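Local coordinates for protein Plm1 (Streptomyces sp. HK803, PDB 4HXY) that probably reduces the beta-keto group of a polyketide intermediate with NADPH, as the ketoreductase domain of the first module of phoslactomycin biosynthesis, at residues 319-324 and 337-342; 355-360 and 405-410. All blocks are in the same frame, centred on the assembly; numbering follows the deposited sequence.

Contact 1. Residues 319-324 and 337-342; sequences LFSSIS and AGNACL. With NDP (NADPH dihydro-nicotinamide-adenine-dinucleotide phosphate), chain C.
Asn339 OD1 accepts one hydrogen bond, from Lys300 NZ, and the strand packs closely against the same oxygen: Ser321 CA lies 3.2 Å from it. Ser322 N, at 3.3 Å from Asn339 OD1, meets it at too poor an angle to bond. With Asn339 CG beside its own backbone N (chi1 -75°) the amide is carried to the strand, and chi2 of -63° turns OD1 toward Ser321 CA and lays ND2 alongside Ser322 CB at 3.5 Å; ND2 makes a weak hydrogen bond to Tyr335 O. This is the Rossmann-type core of a short-chain dehydrogenase/reductase, where strand 316-322 delivers Ser322 and helix 333-351 carries Tyr335 and Asn339. With Lys300 they occupy positions consistent with the Ser-Tyr-Lys-Asn set of polyketide synthase ketoreductases, in which lysine and asparagine have traded places relative to classical family members, and both Tyr335 OH and Lys300 NZ bond the NADPH. Ser322 OG, anti to its backbone N, receives Ser324 N at 2.9 Å in a nearly straight capping bond (169°) that fixes the oxygen at the end of the strand. Ser321 O lies only 3.1 Å from nicotinamide C6N of NADPH, while Ser321 OG is hydrogen-bonded to Asp343. One helical turn beyond Asn339, Leu342 sets CD1 against Phe320 O at 3.4 Å, and the Leu342 and Leu319 side chains cross obliquely, CD2 of Leu342 4.1 Å from CD1 of Leu319.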
loop_
_atom_site.group_PDB
_atom_site.type_symbol
_atom_site.label_atom_id
_atom_site.label_comp_id
_atom_site.label_asym_id
_atom_site.label_seq_id
_atom_site.Cartn_x
_atom_site.Cartn_y
_atom_site.Cartn_z
ATOM N N LEU A 319 3.775 -7.795 7.181
ATOM C CA LEU A 319 3.215 -6.431 7.141
ATOM C C LEU A 319 1.688 -6.447 7.012
ATOM O O LEU A 319 1.144 -7.137 6.165
ATOM C CB LEU A 319 3.846 -5.663 5.977
ATOM C CG LEU A 319 5.378 -5.618 5.992
ATOM C CD1 LEU A 319 5.930 -4.901 4.750
ATOM C CD2 LEU A 319 5.913 -4.970 7.247
ATOM N N PHE A 320 0.998 -5.710 7.884
ATOM C CA PHE A 320 -0.448 -5.574 7.788
ATOM C C PHE A 320 -0.794 -4.362 6.938
ATOM O O PHE A 320 -0.707 -3.206 7.384
ATOM C CB PHE A 320 -1.061 -5.475 9.174
ATOM C CG PHE A 320 -1.381 -6.803 9.800
ATOM C CD1 PHE A 320 -0.662 -7.947 9.507
ATOM C CD2 PHE A 320 -2.462 -6.906 10.656
ATOM C CE1 PHE A 320 -0.994 -9.180 10.072
ATOM C CE2 PHE A 320 -2.816 -8.136 11.222
ATOM C CZ PHE A 320 -2.070 -9.270 10.944
ATOM N N SER A 321 -1.136 -4.645 5.686
ATOM C CA SER A 321 -1.547 -3.650 4.749
ATOM C C SER A 321 -3.079 -3.615 4.644
ATOM O O SER A 321 -3.769 -4.179 5.484
ATOM C CB SER A 321 -0.861 -3.927 3.404
ATOM O OG SER A 321 -1.122 -2.906 2.469
ATOM N N SER A 322 -3.597 -2.966 3.615
ATOM C CA SER A 322 -5.034 -2.711 3.487
ATOM C C SER A 322 -5.443 -2.684 2.031
ATOM O O SER A 322 -4.642 -2.273 1.178
ATOM C CB SER A 322 -5.396 -1.352 4.085
ATOM O OG SER A 322 -6.769 -1.042 3.841
ATOM N N ILE A 323 -6.694 -3.080 1.769
ATOM C CA ILE A 323 -7.352 -2.828 0.459
ATOM C C ILE A 323 -7.238 -1.361 0.023
ATOM O O ILE A 323 -7.255 -1.056 -1.159
ATOM C CB ILE A 323 -8.817 -3.281 0.470
ATOM C CG1 ILE A 323 -9.577 -2.682 1.661
ATOM C CG2 ILE A 323 -8.855 -4.820 0.474
ATOM C CD1 ILE A 323 -11.093 -2.848 1.595
ATOM N N SER A 324 -7.090 -0.451 0.972
ATOM C CA SER A 324 -6.940 0.975 0.632
ATOM C C SER A 324 -5.770 1.209 -0.305
ATOM O O SER A 324 -5.845 2.021 -1.230
ATOM C CB SER A 324 -6.778 1.819 1.894
ATOM O OG SER A 324 -6.760 3.189 1.562
ATOM N N ALA A 337 -1.453 5.493 0.516
ATOM C CA ALA A 337 -0.059 5.618 0.119
ATOM C C ALA A 337 0.822 4.724 0.989
ATOM O O ALA A 337 1.672 3.986 0.491
ATOM C CB ALA A 337 0.388 7.066 0.219
ATOM N N GLY A 338 0.598 4.773 2.288
ATOM C CA GLY A 338 1.415 4.003 3.220
ATOM C C GLY A 338 1.269 2.522 2.998
ATOM O O GLY A 338 2.243 1.771 3.070
ATOM N N ASN A 339 0.044 2.084 2.736
ATOM C CA ASN A 339 -0.197 0.673 2.509
ATOM C C ASN A 339 0.436 0.193 1.209
ATOM O O ASN A 339 1.003 -0.897 1.158
ATOM C CB ASN A 339 -1.693 0.369 2.604
ATOM C CG ASN A 339 -2.190 0.364 4.035
ATOM O OD1 ASN A 339 -1.760 -0.459 4.828
ATOM N ND2 ASN A 339 -3.106 1.276 4.368
ATOM N N ALA A 340 0.389 1.021 0.169
ATOM C CA ALA A 340 1.040 0.683 -1.093
ATOM C C ALA A 340 2.555 0.560 -0.878
ATOM O O ALA A 340 3.216 -0.281 -1.494
ATOM C CB ALA A 340 0.736 1.749 -2.172
ATOM N N CYS A 341 3.105 1.419 -0.033
ATOM C CA CYS A 341 4.519 1.320 0.330
ATOM C C CYS A 341 4.850 -0.016 0.984
ATOM O O CYS A 341 5.895 -0.611 0.686
ATOM C CB CYS A 341 4.929 2.463 1.241
ATOM S SG CYS A 341 5.010 4.095 0.441
ATOM N N LEU A 342 3.986 -0.479 1.882
ATOM C CA LEU A 342 4.224 -1.767 2.562
ATOM C C LEU A 342 4.311 -2.895 1.554
ATOM O O LEU A 342 5.186 -3.744 1.626
ATOM C CB LEU A 342 3.115 -2.087 3.556
ATOM C CG LEU A 342 3.026 -1.259 4.818
ATOM C CD1 LEU A 342 1.896 -1.808 5.706
ATOM C CD2 LEU A 342 4.378 -1.234 5.556
HETATM P PA NDP C . -5.460 0.122 16.147
HETATM O O1A NDP C . -6.287 -0.593 17.162
HETATM O O2A NDP C . -5.514 1.620 16.111
HETATM O O5B NDP C . -3.935 -0.320 16.313
HETATM C C5B NDP C . -2.898 0.489 15.796
HETATM C C4B NDP C . -1.717 0.379 16.715
HETATM O O4B NDP C . -0.632 1.130 16.211
HETATM C C3B NDP C . -1.986 0.931 18.095
HETATM O O3B NDP C . -1.546 -0.055 19.050
HETATM C C2B NDP C . -1.144 2.184 18.195
HETATM O O2B NDP C . -0.823 2.301 19.565
HETATM C C1B NDP C . 0.010 1.801 17.274
HETATM N N9A NDP C . 0.839 2.895 16.782
HETATM C C8A NDP C . 0.455 3.996 16.048
HETATM N N7A NDP C . 1.538 4.770 15.821
HETATM C C5A NDP C . 2.629 4.156 16.384
HETATM C C6A NDP C . 3.976 4.472 16.455
HETATM N N6A NDP C . 4.520 5.561 15.921
HETATM N N1A NDP C . 4.813 3.608 17.140
HETATM C C2A NDP C . 4.324 2.437 17.706
HETATM N N3A NDP C . 2.993 2.115 17.648
HETATM C C4A NDP C . 2.175 2.974 16.983
HETATM O O3 NDP C . -5.816 -0.374 14.658
HETATM P PN NDP C . -6.087 -1.852 14.152
HETATM O O1N NDP C . -7.427 -1.840 13.523
HETATM O O2N NDP C . -5.778 -2.898 15.146
HETATM O O5D NDP C . -5.121 -1.974 12.884
HETATM C C5D NDP C . -3.771 -2.336 13.014
HETATM C C4D NDP C . -3.159 -2.403 11.625
HETATM O O4D NDP C . -3.979 -3.164 10.755
HETATM C C3D NDP C . -3.029 -1.036 10.995
HETATM O O3D NDP C . -1.753 -0.902 10.444
HETATM C C2D NDP C . -4.067 -1.013 9.892
HETATM O O2D NDP C . -3.715 -0.174 8.811
HETATM C C1D NDP C . -4.182 -2.481 9.536
HETATM N N1N NDP C . -5.514 -2.818 9.015
HETATM C C2N NDP C . -6.602 -2.844 9.840
HETATM C C3N NDP C . -7.900 -3.003 9.351
HETATM C C7N NDP C . -9.067 -3.108 10.254
HETATM O O7N NDP C . -10.251 -3.481 9.658
HETATM N N7N NDP C . -9.059 -2.830 11.549
HETATM C C4N NDP C . -8.062 -3.476 7.932
HETATM C C5N NDP C . -6.811 -3.425 7.120
HETATM C C6N NDP C . -5.595 -3.124 7.689
HETATM P P2B NDP C . -0.231 3.635 20.219
HETATM O O1X NDP C . -0.217 3.349 21.703
HETATM O O2X NDP C . -1.116 4.844 19.884
HETATM O O3X NDP C . 1.113 3.913 19.684
#

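Contact 2. Residues 355-360 and 405-410; sequences RAVSVA and GDPVVA
Strands 357-360 and 408-410 run roughly parallel, their axes 5.3 Å apart at closest approach and splayed by 34°. They pair through Ala360, whose N donates to Pro407 O at 2.9 Å within the carbonyl plane, while Val409 N returns a bond to Ala360 O at 3.0 Å, coming from above the plane of the Ala360 carbonyl. Toward residue 405 the ladder changes character. Pro407 has no N-H to offer, and its ring CD sits 3.5 Å from Ser358 O. Asp406 takes over with its side chain: CG stands beside the backbone N, so the carboxylate reaches back and OD1 receives Ser358 N at 3.1 Å. That bond is almost straight (170°), yet it meets the carboxylate from above, 59° out of its plane. On one side of the sheet, Val357 CG2 meets Pro407 CD at 3.8 Å, the two side chains crossing at about a right angle, and Val359 CG1 touches Val409 CG2 at 3.9 Å; helix 388-400 packs on Val359, Pro407 and Val409. On the other, Ala360 CB faces Val408 CG2 at 4.1 Å, and helix 333-351 packs on Ser358 and Asp406. An alanine in place of Asp406 would remove the acceptor of Ser358 N and the salt-bridge partner of Arg350, and would probably loosen this end of the pairing. With OD1 shared between a backbone amide and the Arg350 guanidinium, which also bonds Ala356 O, a side-chain acceptor extends the pairing beyond the proline and probably ties it electrostatically to helix 333-351.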
loop_
_atom_site.group_PDB
_atom_site.type_symbol
_atom_site.label_atom_id
_atom_site.label_comp_id
_atom_site.label_asym_id
_atom_site.label_seq_id
_atom_site.Cartn_x
_atom_site.Cartn_y
_atom_site.Cartn_z
ATOM N N ARG A 355 12.703 -13.347 3.754
ATOM C CA ARG A 355 11.271 -13.616 3.864
ATOM C C ARG A 355 10.496 -12.340 4.166
ATOM O O ARG A 355 10.951 -11.501 4.936
ATOM C CB ARG A 355 10.985 -14.687 4.930
ATOM C CG ARG A 355 11.215 -16.110 4.377
ATOM C CD ARG A 355 10.947 -17.179 5.386
ATOM N NE ARG A 355 9.555 -17.196 5.809
ATOM C CZ ARG A 355 8.560 -17.793 5.163
ATOM N NH1 ARG A 355 7.333 -17.741 5.679
ATOM N NH2 ARG A 355 8.769 -18.439 4.019
ATOM N N ALA A 356 9.347 -12.189 3.503
ATOM C CA ALA A 356 8.436 -11.067 3.760
ATOM C C ALA A 356 7.102 -11.318 3.112
ATOM O O ALA A 356 7.036 -11.854 2.014
ATOM C CB ALA A 356 9.004 -9.745 3.245
ATOM N N VAL A 357 6.025 -10.970 3.807
ATOM C CA VAL A 357 4.704 -10.922 3.210
ATOM C C VAL A 357 3.955 -9.686 3.681
ATOM O O VAL A 357 4.029 -9.322 4.856
ATOM C CB VAL A 357 3.884 -12.175 3.488
ATOM C CG1 VAL A 357 3.651 -12.407 5.021
ATOM C CG2 VAL A 357 2.548 -12.139 2.648
ATOM N N SER A 358 3.239 -9.061 2.746
ATOM C CA SER A 358 2.337 -7.967 3.062
ATOM C C SER A 358 0.937 -8.421 2.745
ATOM O O SER A 358 0.635 -8.730 1.588
ATOM C CB SER A 358 2.680 -6.733 2.247
ATOM O OG SER A 358 1.859 -5.628 2.615
ATOM N N VAL A 359 0.075 -8.487 3.748
ATOM C CA VAL A 359 -1.310 -8.902 3.497
ATOM C C VAL A 359 -2.158 -7.643 3.450
ATOM O O VAL A 359 -2.216 -6.907 4.439
ATOM C CB VAL A 359 -1.861 -9.839 4.593
ATOM C CG1 VAL A 359 -3.295 -10.239 4.297
ATOM C CG2 VAL A 359 -1.013 -11.116 4.712
ATOM N N ALA A 360 -2.820 -7.423 2.309
ATOM C CA ALA A 360 -3.706 -6.265 2.132
ATOM C C ALA A 360 -5.099 -6.685 2.597
ATOM O O ALA A 360 -5.880 -7.271 1.859
ATOM C CB ALA A 360 -3.685 -5.813 0.693
ATOM N N GLY A 405 4.128 -14.220 -2.533
ATOM C CA GLY A 405 3.111 -13.407 -3.163
ATOM C C GLY A 405 2.742 -12.281 -2.237
ATOM O O GLY A 405 3.201 -12.235 -1.119
ATOM N N ASP A 406 1.913 -11.364 -2.690
ATOM C CA ASP A 406 1.355 -10.438 -1.730
ATOM C C ASP A 406 -0.154 -10.527 -1.959
ATOM O O ASP A 406 -0.691 -10.039 -2.923
ATOM C CB ASP A 406 1.884 -9.022 -1.844
ATOM C CG ASP A 406 3.206 -8.794 -1.077
ATOM O OD1 ASP A 406 3.651 -9.632 -0.232
ATOM O OD2 ASP A 406 3.786 -7.719 -1.351
ATOM N N PRO A 407 -0.818 -11.169 -1.027
ATOM C CA PRO A 407 -2.247 -11.398 -1.114
ATOM C C PRO A 407 -3.109 -10.250 -0.622
ATOM O O PRO A 407 -2.728 -9.506 0.245
ATOM C CB PRO A 407 -2.431 -12.606 -0.202
ATOM C CG PRO A 407 -1.432 -12.364 0.853
ATOM C CD PRO A 407 -0.239 -11.829 0.152
ATOM N N VAL A 408 -4.284 -10.162 -1.224
ATOM C CA VAL A 408 -5.352 -9.263 -0.798
ATOM C C VAL A 408 -6.425 -10.193 -0.233
ATOM O O VAL A 408 -6.856 -11.115 -0.931
ATOM C CB VAL A 408 -5.911 -8.469 -1.997
ATOM C CG1 VAL A 408 -6.940 -7.424 -1.531
ATOM C CG2 VAL A 408 -4.789 -7.779 -2.759
ATOM N N VAL A 409 -6.825 -9.977 1.020
ATOM C CA VAL A 409 -7.761 -10.874 1.723
ATOM C C VAL A 409 -8.920 -10.068 2.284
ATOM O O VAL A 409 -8.736 -9.233 3.168
ATOM C CB VAL A 409 -7.044 -11.632 2.852
ATOM C CG1 VAL A 409 -8.036 -12.524 3.627
ATOM C CG2 VAL A 409 -5.856 -12.452 2.293
ATOM N N ALA A 410 -10.122 -10.294 1.747
ATOM C CA ALA A 410 -11.283 -9.465 2.089
ATOM C C ALA A 410 -12.565 -10.220 1.771
ATOM O O ALA A 410 -12.561 -11.087 0.903
ATOM C CB ALA A 410 -11.238 -8.129 1.310
#

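How the contacts relate
The centres of contacts 1 and 2 lie 10 Å apart, and the two meet directly through neighbouring parallel strands, 316-322 and 357-361. Ser321 N and Val359 O, 2.8 Å apart, probably share a hydrogen bond, and Ser321 CB packs on Ser358 OG at 3.3 Å. The contacts follow in series along the chain: contact 1 closes within helix 333-351, and the chain then runs on from that helix into strand 357-361, which opens contact 2. Asp343 of that helix bonds the hydroxyls of both Ser321 and Ser358. Contact 1 lies against the NADPH, whereas contact 2 carries the strand pairing of the ketoreductase core onward to strand 408-412.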